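PDB 6L1L: aminotransferase from Bacillus subtilis, which catalyses pyridoxal-phosphate-dependent amino-group transfer and is encoded by the operon for biosynthesis of the dipeptide antibiotic bacilysin. Local coordinates for the interface of chains A and B. Coordinates in Å, arbitrary orientation; residue numbers count along the deposited sequence, not the author numbering. Chains: chain A/B, Aminotransferase.

Contact 1: the interface of chains A and B. Residues chain A 4, 8, 11; chain B 113, 260, 263.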
# COMPACT_ATOMS: atom_id res chain seq x y z
N THR A 4 -7.58 9.52 17.95
CA THR A 4 -6.52 9.48 16.94
C THR A 4 -5.15 9.74 17.57
O THR A 4 -5.09 10.36 18.62
CB THR A 4 -6.79 10.56 15.88
OG1 THR A 4 -7.26 11.76 16.51
CG2 THR A 4 -7.85 10.09 14.96
N VAL A 8 -1.70 11.49 13.18
CA VAL A 8 -2.91 11.84 12.43
C VAL A 8 -3.27 13.32 12.60
O VAL A 8 -3.45 14.03 11.62
CB VAL A 8 -4.10 10.93 12.84
CG1 VAL A 8 -5.43 11.49 12.35
CG2 VAL A 8 -3.89 9.53 12.29
N THR A 11 -1.12 16.03 10.91
CA THR A 11 -1.12 16.00 9.45
C THR A 11 -2.16 16.98 8.88
O THR A 11 -3.24 17.16 9.43
CB THR A 11 -1.33 14.56 8.93
OG1 THR A 11 -0.07 13.87 8.89
CG2 THR A 11 -1.90 14.52 7.56
N CYS B 113 -3.03 4.72 12.87
CA CYS B 113 -4.05 5.73 13.13
C CYS B 113 -4.66 5.62 14.53
O CYS B 113 -5.63 6.30 14.82
CB CYS B 113 -5.21 5.56 12.14
SG CYS B 113 -4.80 6.08 10.47
N ALA B 260 -10.08 9.07 10.64
CA ALA B 260 -8.68 8.97 10.96
C ALA B 260 -7.94 8.19 9.82
O ALA B 260 -6.93 8.68 9.26
CB ALA B 260 -8.51 8.26 12.27
N GLU B 263 -7.77 10.37 6.77
CA GLU B 263 -6.78 11.42 6.88
C GLU B 263 -5.36 10.90 6.64
O GLU B 263 -4.51 11.61 6.13
CB GLU B 263 -6.88 12.13 8.24
CG GLU B 263 -7.94 13.25 8.25
CD GLU B 263 -8.77 13.31 9.55
OE1 GLU B 263 -8.29 12.78 10.58
OE2 GLU B 263 -9.90 13.89 9.53
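The carboxylate of B:Glu263 is the flat side-chain group of this patch, and it meets A:Val8 through one oxygen rather than by laying a face on it: OE1 sits 3.6 Å from the methyl carbon CG1. The two side chains cross at about a right angle. The glutamate chain, bent at chi2 (140°), brings the carboxylate alongside the valine, with the apolar part of its stem still on its own helix. A:Val8 suits its central place because its branched end reaches two ways. With CG1 anti to the backbone N (chi1 166°), CG1 turns to the glutamate and CG2 to B:Cys113, where it lies 3.9 Å from CA and 4.0 Å from SG. That thiol also makes a weak hydrogen bond within chain B to the carbonyl oxygen of B:Ala260.

Helix 6-10 of the N-terminal segment of chain A thus rests on helix 255-268 of chain B, where B:Ala260 and B:Glu263 stand about one turn apart. The small alanine allows the incoming segment to come close. Farther along, A:Thr11 marks the end of the patch, with its CG2 looking loosely toward the backbone carbonyl of B:Glu263. At the opposite end A:Thr4 directs its methyl, not its hydroxyl, across the boundary, and CG2 packs tightly against CB of B:Ala260 at 3.3 Å.

Contact 2: the interface of chains A and B. Residues chain A 69, 266-267, 269; chain B 14, 16, 104, 130.
A:Phe69 brings the rim of its ring against the first turn of helix 15-28 in chain B, with CZ 3.7 Å from CB of B:Glu16 and CE2 beside that residue's backbone carbonyl. The glutamate offers its methylene here and sends its carboxylate elsewhere. Next to this pair the CB atoms of A:Asp266 and B:Arg14 touch at 3.8 Å. The arginine is modelled only as far as CD, so its aliphatic stem is what can be described: CB lies over one face of the A:His267 ring, toward its rim, while CD approaches the carbonyl oxygen of A:Asp266.

Outward, the contact becomes polar. CG of A:His267 lies anti to its carbonyl carbon (chi1 -63°), an orientation in which ND1 faces B:Glu130. ND1 donates to B:Glu130 OE1 over 3.3 Å, with 148° at the hydrogen. The carboxylate oxygen lies almost in the ring plane and receives the N-H on its syn lone pair, although ring and carboxylate are turned 52° apart. Histidine suits the place because its flat ring can pack by a face and bond at its edge. Two waters extend the rim. One joins A:His267 O (2.9 Å) to B:Lys104 O (2.6 Å); the other lies 2.7 Å from A:Asp266 OD2 and 3.1 Å from the backbone N of B:Arg14.

The site gathers the C-terminal end of helix 255-268 of chain A against the starts of helices 15-28, 103-112 and 129-137 of chain B.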
# COMPACT_ATOMS: atom_id res chain seq x y z
N PHE A 69 6.23 -11.74 -2.59
CA PHE A 69 6.11 -10.52 -1.76
C PHE A 69 6.78 -9.30 -2.38
O PHE A 69 6.33 -8.18 -2.20
CB PHE A 69 6.74 -10.73 -0.36
CG PHE A 69 5.95 -11.64 0.53
CD1 PHE A 69 5.06 -11.11 1.45
CD2 PHE A 69 6.10 -13.03 0.46
CE1 PHE A 69 4.30 -11.95 2.27
CE2 PHE A 69 5.34 -13.87 1.28
CZ PHE A 69 4.43 -13.31 2.18
N ASP A 266 7.36 -6.28 3.35
CA ASP A 266 7.00 -7.68 3.67
C ASP A 266 5.89 -7.77 4.73
O ASP A 266 5.08 -8.68 4.70
CB ASP A 266 8.23 -8.46 4.16
CG ASP A 266 9.10 -8.99 3.06
OD1 ASP A 266 8.87 -8.73 1.85
OD2 ASP A 266 10.08 -9.72 3.41
N HIS A 267 5.88 -6.82 5.67
CA HIS A 267 4.87 -6.79 6.71
C HIS A 267 3.60 -6.06 6.33
O HIS A 267 2.59 -6.18 7.02
CB HIS A 267 5.46 -6.14 7.97
CG HIS A 267 6.60 -6.92 8.54
ND1 HIS A 267 6.42 -8.02 9.34
CD2 HIS A 267 7.93 -6.79 8.35
CE1 HIS A 267 7.60 -8.53 9.64
NE2 HIS A 267 8.53 -7.81 9.05
N PHE A 269 2.49 -5.45 2.76
CA PHE A 269 1.92 -5.88 1.49
C PHE A 269 2.30 -7.29 1.08
O PHE A 269 3.12 -7.96 1.75
CB PHE A 269 2.37 -4.93 0.42
CG PHE A 269 2.06 -3.50 0.73
CD1 PHE A 269 0.74 -3.09 0.87
CD2 PHE A 269 3.05 -2.58 0.83
CE1 PHE A 269 0.43 -1.77 1.10
CE2 PHE A 269 2.76 -1.26 1.07
CZ PHE A 269 1.45 -0.85 1.20
N ARG B 14 9.60 -11.54 8.30
CA ARG B 14 8.32 -12.10 7.86
C ARG B 14 8.62 -13.55 7.54
O ARG B 14 9.50 -13.85 6.72
CB ARG B 14 7.75 -11.35 6.65
CG ARG B 14 6.51 -12.02 6.03
CD ARG B 14 5.26 -11.76 6.83
N GLU B 16 6.56 -16.08 6.30
CA GLU B 16 6.04 -16.52 5.01
C GLU B 16 7.01 -16.06 3.94
O GLU B 16 7.20 -16.76 2.98
CB GLU B 16 4.62 -15.99 4.72
CG GLU B 16 3.56 -16.24 5.80
CD GLU B 16 3.04 -17.66 5.87
OE1 GLU B 16 3.62 -18.57 5.25
OE2 GLU B 16 2.03 -17.88 6.58
N LYS B 104 -3.75 -6.91 5.21
CA LYS B 104 -2.47 -6.66 5.82
C LYS B 104 -2.12 -5.16 5.85
O LYS B 104 -1.56 -4.66 6.83
CB LYS B 104 -1.40 -7.47 5.10
CG LYS B 104 -0.04 -7.21 5.60
CD LYS B 104 0.75 -8.45 5.90
CE LYS B 104 1.09 -9.21 4.69
NZ LYS B 104 0.08 -10.28 4.46
N GLU B 130 1.04 -10.31 12.06
CA GLU B 130 1.10 -8.91 11.70
C GLU B 130 0.54 -7.98 12.78
O GLU B 130 0.89 -6.80 12.80
CB GLU B 130 0.42 -8.67 10.34
CG GLU B 130 1.03 -9.52 9.21
CD GLU B 130 2.55 -9.50 9.12
OE1 GLU B 130 3.18 -8.45 9.38
OE2 GLU B 130 3.14 -10.55 8.78
O HOH W 1 0.14 -5.62 8.55
O HOH W 2 10.93 -9.98 5.92

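Contact 3: the interface of chains A and B. Residues chain A 264, 267-268; chain B 11-12, 104, 108, 130, 133, 137.
A:Phe264 and B:Tyr108 form the apolar centre, an edge-to-face pair with ring centroids 5.5 Å apart and planes at 75°. The phenylalanine CZ meets the phenol end of the tyrosine, 3.5 Å from OH, and that hydroxyl lies at the edge of the phenylalanine ring. In A:Phe264, CG anti to the backbone N (chi1 -175°) swings the ring out toward chain B. A:Val268 extends the packing by placing CG2 4.0 Å from CD1 of the tyrosine, and its CA rests near CG of B:Lys104. Flexible B:Met137 fills in between aromatic and imidazole: SD runs by A:Phe264, and CE touches A:His267 CB at 3.7 Å.

At the polar rim B:Ser133 OG lies 3.1 Å from A:His267 ND1. Since this hydroxyl donates its hydrogen to B:Glu130 OE1, from above the carboxylate plane, any bond with ND1 would use the imidazole N-H, shared between OG and OE1. Across the ring NE2 makes a weak, bent bond of 2.9 Å to the backbone O of B:Leu12; with acceptors at both nitrogens, a positively charged imidazole may be favoured.

The patch joins the subunits and probably steadies helix 103-112, whose B:Lys104 belongs to the pyridoxal-phosphate site.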
# COMPACT_ATOMS: atom_id res chain seq x y z
N PHE A 264 10.33 -3.64 5.22
CA PHE A 264 9.11 -2.91 5.58
C PHE A 264 7.93 -3.50 4.86
O PHE A 264 6.95 -3.92 5.45
CB PHE A 264 9.23 -1.43 5.22
CG PHE A 264 8.05 -0.58 5.67
CD1 PHE A 264 8.11 0.15 6.84
CD2 PHE A 264 6.88 -0.50 4.90
CE1 PHE A 264 7.04 0.92 7.26
CE2 PHE A 264 5.81 0.26 5.31
CZ PHE A 264 5.89 0.98 6.49
N HIS A 267 5.88 -6.82 5.67
CA HIS A 267 4.87 -6.79 6.71
C HIS A 267 3.60 -6.06 6.33
O HIS A 267 2.59 -6.18 7.02
CB HIS A 267 5.46 -6.14 7.97
CG HIS A 267 6.60 -6.92 8.54
ND1 HIS A 267 6.42 -8.02 9.34
CD2 HIS A 267 7.93 -6.79 8.35
CE1 HIS A 267 7.60 -8.53 9.64
NE2 HIS A 267 8.53 -7.81 9.05
N VAL A 268 3.65 -5.28 5.27
CA VAL A 268 2.56 -4.37 4.95
C VAL A 268 1.79 -4.81 3.69
O VAL A 268 0.57 -4.63 3.62
CB VAL A 268 3.08 -2.94 4.81
CG1 VAL A 268 1.94 -1.98 4.42
CG2 VAL A 268 3.69 -2.49 6.13
N THR B 11 12.11 -4.81 13.36
CA THR B 11 11.01 -5.72 12.90
C THR B 11 11.39 -7.20 12.96
O THR B 11 12.56 -7.56 12.79
CB THR B 11 10.57 -5.43 11.45
OG1 THR B 11 11.72 -5.12 10.65
CG2 THR B 11 9.55 -4.27 11.39
N LEU B 12 10.40 -8.05 13.17
CA LEU B 12 10.61 -9.50 13.01
C LEU B 12 10.86 -9.85 11.53
O LEU B 12 10.54 -9.08 10.63
CB LEU B 12 9.38 -10.24 13.53
N LYS B 104 -3.75 -6.91 5.21
CA LYS B 104 -2.47 -6.66 5.82
C LYS B 104 -2.12 -5.16 5.85
O LYS B 104 -1.56 -4.66 6.83
CB LYS B 104 -1.40 -7.47 5.10
CG LYS B 104 -0.04 -7.21 5.60
CD LYS B 104 0.75 -8.45 5.90
CE LYS B 104 1.09 -9.21 4.69
NZ LYS B 104 0.08 -10.28 4.46
N TYR B 108 -1.87 -2.43 9.26
CA TYR B 108 -0.84 -1.42 9.43
C TYR B 108 -1.45 0.01 9.59
O TYR B 108 -1.16 0.76 10.54
CB TYR B 108 0.14 -1.43 8.26
CG TYR B 108 1.13 -0.31 8.34
CD1 TYR B 108 2.19 -0.39 9.19
CD2 TYR B 108 0.96 0.86 7.60
CE1 TYR B 108 3.10 0.64 9.30
CE2 TYR B 108 1.86 1.90 7.71
CZ TYR B 108 2.95 1.77 8.55
OH TYR B 108 3.84 2.78 8.67
N GLU B 130 1.04 -10.31 12.06
CA GLU B 130 1.10 -8.91 11.70
C GLU B 130 0.54 -7.98 12.78
O GLU B 130 0.89 -6.80 12.80
CB GLU B 130 0.42 -8.67 10.34
CG GLU B 130 1.03 -9.52 9.21
CD GLU B 130 2.55 -9.50 9.12
OE1 GLU B 130 3.18 -8.45 9.38
OE2 GLU B 130 3.14 -10.55 8.78
N SER B 133 3.53 -6.94 14.48
CA SER B 133 4.39 -6.15 13.58
C SER B 133 4.01 -4.69 13.58
O SER B 133 4.88 -3.84 13.62
CB SER B 133 4.34 -6.65 12.10
OG SER B 133 4.83 -7.96 12.01
N MET B 137 6.03 -1.20 14.98
CA MET B 137 6.24 -0.02 14.12
C MET B 137 5.62 1.24 14.72
O MET B 137 6.13 2.35 14.50
CB MET B 137 5.66 -0.27 12.73
CG MET B 137 6.52 -1.25 11.95
SD MET B 137 5.95 -1.66 10.30
CE MET B 137 5.57 -3.39 10.47
O HOH W 3 0.14 -5.62 8.55

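Contacts 2 and 3 are practically one surface: their C-alpha centres are about 6 Å apart and they share A:His267, B:Lys104 and B:Glu130. Contact 1 stands apart, its C-alpha centre about 23 Å from that of contact 2 and about 19 Å from that of contact 3. Helix 255-268 recurs in all three, from chain B in contact 1 and from chain A in the others; the N-terminal segment comes from the opposite chain each time. Since the interface is two-fold symmetric, every contact recurs with chains exchanged, as in the usual aminotransferase dimer, and, through B:Lys104 and its twin, the joint probably adjoins both cofactor sites.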